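Local coordinates for PTS EIIA type-4 domain-containing protein (Streptococcus agalactiae NEM316, PDB 4TKZ) that probably serves as the EIIA component of a mannose-type sugar phosphotransferase system, relaying phosphoryl groups during sugar uptake, at residues 56-60 with 107-113. Residues are numbered along the deposited sequence; the frame is centred on the assembly and turned at random.
Sequences KEILV and EHVDDLV
E57 lays its carboxylate against the backbone and ring of H108 and the amide of V109. OE1 of E57 accepts a hydrogen bond from N of V109 at 3.1 Å, with an N-H...O angle of 161°. The bond is straight, but the donor sits well above the carboxylate plane. The same OE1 receives a second bond, from a water whose oxygen also accepts from N of D110. One glutamate oxygen thus holds two successive amides, those of V109 and D110, one directly and one through the water. OE2 of E57 lies 2.6 Å from ND1 of H108, with the carboxylate and imidazole planes almost perpendicular (89°). CG of E57 is anti to the carbonyl carbon and the chain bends at chi2, which brings the carboxylate back over the loop.

E57 opens strand 57-62, an inner strand of a parallel sheet flanked by helices, as in the mannose-family EIIA fold. Helix 110-122 packs on this sheet, and the backbone of 57-59 pairs with K3 on one neighbouring strand and with K84 and K86 on the other.

Further along, the contact turns apolar. CG2 of V109 meets CB of L59 at 3.7 Å and also lies near O of I58. L59 places CG anti to its own amide nitrogen (chi1 177°), and its two methyls part: CD1 reaches CG1 of V113 at 3.8 Å, while CD2 touches CD2 of L112 more loosely, at 4.2 Å. K86 borders V109 and V113, and A99 of helix 93-102 packs on L59.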
loop_
_atom_site.group_PDB
_atom_site.type_symbol
_atom_site.label_atom_id
_atom_site.label_comp_id
_atom_site.label_asym_id
_atom_site.label_seq_id
_atom_site.Cartn_x
_atom_site.Cartn_y
_atom_site.Cartn_z
ATOM N N LYS A 56 -20.826 -14.301 -0.112
ATOM C CA LYS A 56 -21.333 -14.239 1.253
ATOM C C LYS A 56 -20.252 -13.770 2.228
ATOM O O LYS A 56 -20.547 -13.112 3.232
ATOM C CB LYS A 56 -21.871 -15.617 1.647
ATOM C CG LYS A 56 -22.260 -15.792 3.105
ATOM C CD LYS A 56 -22.683 -17.240 3.352
ATOM C CE LYS A 56 -22.955 -17.525 4.822
ATOM N NZ LYS A 56 -23.228 -18.975 5.058
ATOM N N GLU A 57 -19.003 -14.116 1.916
ATOM C CA GLU A 57 -17.849 -13.772 2.742
ATOM C C GLU A 57 -16.910 -12.904 1.917
ATOM O O GLU A 57 -16.321 -13.376 0.944
ATOM C CB GLU A 57 -17.126 -15.047 3.174
ATOM C CG GLU A 57 -18.025 -16.063 3.874
ATOM C CD GLU A 57 -18.350 -15.685 5.306
ATOM O OE1 GLU A 57 -17.724 -14.742 5.839
ATOM O OE2 GLU A 57 -19.231 -16.339 5.907
ATOM N N ILE A 58 -16.778 -11.637 2.302
ATOM C CA ILE A 58 -16.088 -10.643 1.477
ATOM C C ILE A 58 -15.140 -9.767 2.287
ATOM O O ILE A 58 -15.522 -9.169 3.299
ATOM C CB ILE A 58 -17.096 -9.738 0.730
ATOM C CG1 ILE A 58 -17.951 -10.571 -0.224
ATOM C CG2 ILE A 58 -16.390 -8.636 -0.049
ATOM C CD1 ILE A 58 -19.413 -10.179 -0.217
ATOM N N LEU A 59 -13.890 -9.697 1.845
ATOM C CA LEU A 59 -12.939 -8.817 2.494
ATOM C C LEU A 59 -12.632 -7.666 1.553
ATOM O O LEU A 59 -12.136 -7.876 0.447
ATOM C CB LEU A 59 -11.660 -9.582 2.871
ATOM C CG LEU A 59 -10.549 -8.741 3.507
ATOM C CD1 LEU A 59 -11.007 -8.065 4.799
ATOM C CD2 LEU A 59 -9.322 -9.592 3.759
ATOM N N VAL A 60 -12.922 -6.450 2.001
ATOM C CA VAL A 60 -12.660 -5.263 1.200
ATOM C C VAL A 60 -11.452 -4.504 1.728
ATOM O O VAL A 60 -11.443 -4.006 2.870
ATOM C CB VAL A 60 -13.858 -4.307 1.158
ATOM C CG1 VAL A 60 -13.532 -3.141 0.232
ATOM C CG2 VAL A 60 -15.119 -5.035 0.695
ATOM N N GLU A 107 -13.394 -20.521 6.812
ATOM C CA GLU A 107 -14.722 -20.454 6.221
ATOM C C GLU A 107 -15.206 -19.011 6.183
ATOM O O GLU A 107 -15.768 -18.556 5.181
ATOM C CB GLU A 107 -15.708 -21.289 7.033
ATOM C CG GLU A 107 -15.675 -22.778 6.743
ATOM C CD GLU A 107 -17.059 -23.387 6.815
ATOM O OE1 GLU A 107 -17.183 -24.620 6.655
ATOM O OE2 GLU A 107 -18.026 -22.622 7.028
ATOM N N HIS A 108 -14.977 -18.293 7.280
ATOM C CA HIS A 108 -15.534 -16.956 7.457
ATOM C C HIS A 108 -14.480 -15.861 7.507
ATOM O O HIS A 108 -13.462 -16.005 8.176
ATOM C CB HIS A 108 -16.369 -16.904 8.735
ATOM C CG HIS A 108 -17.587 -17.773 8.696
ATOM N ND1 HIS A 108 -18.818 -17.310 8.285
ATOM C CD2 HIS A 108 -17.760 -19.078 9.013
ATOM C CE1 HIS A 108 -19.700 -18.293 8.353
ATOM N NE2 HIS A 108 -19.083 -19.377 8.791
ATOM N N VAL A 109 -14.759 -14.756 6.822
ATOM C CA VAL A 109 -13.865 -13.600 6.802
ATOM C C VAL A 109 -13.602 -13.039 8.212
ATOM O O VAL A 109 -12.541 -12.469 8.466
ATOM C CB VAL A 109 -14.396 -12.494 5.850
ATOM C CG1 VAL A 109 -15.701 -11.897 6.376
ATOM C CG2 VAL A 109 -13.345 -11.407 5.643
ATOM N N ASP A 110 -14.557 -13.215 9.127
ATOM C CA ASP A 110 -14.373 -12.785 10.517
ATOM C C ASP A 110 -13.122 -13.394 11.149
ATOM O O ASP A 110 -12.417 -12.740 11.915
ATOM C CB ASP A 110 -15.587 -13.160 11.372
ATOM C CG ASP A 110 -16.818 -12.349 11.035
ATOM O OD1 ASP A 110 -16.706 -11.389 10.244
ATOM O OD2 ASP A 110 -17.903 -12.670 11.571
ATOM N N ASP A 111 -12.855 -14.654 10.828
ATOM C CA ASP A 111 -11.750 -15.379 11.444
ATOM C C ASP A 111 -10.439 -15.136 10.700
ATOM O O ASP A 111 -9.373 -15.554 11.147
ATOM C CB ASP A 111 -12.089 -16.871 11.511
ATOM C CG ASP A 111 -13.397 -17.136 12.241
ATOM O OD1 ASP A 111 -13.654 -16.446 13.250
ATOM O OD2 ASP A 111 -14.171 -18.015 11.801
ATOM N N LEU A 112 -10.529 -14.443 9.568
ATOM C CA LEU A 112 -9.357 -14.129 8.755
ATOM C C LEU A 112 -8.819 -12.719 9.018
ATOM O O LEU A 112 -7.615 -12.489 8.927
ATOM C CB LEU A 112 -9.668 -14.311 7.261
ATOM C CG LEU A 112 -8.686 -13.738 6.239
ATOM C CD1 LEU A 112 -7.383 -14.542 6.222
ATOM C CD2 LEU A 112 -9.302 -13.662 4.847
ATOM N N VAL A 113 -9.701 -11.782 9.352
ATOM C CA VAL A 113 -9.299 -10.372 9.478
ATOM C C VAL A 113 -8.252 -10.080 10.545
ATOM O O VAL A 113 -7.420 -9.194 10.363
ATOM C CB VAL A 113 -10.503 -9.428 9.714
ATOM C CG1 VAL A 113 -11.261 -9.231 8.433
ATOM C CG2 VAL A 113 -11.396 -9.959 10.816
HETATM O O HOH W 1 -17.476 -13.916 8.534
#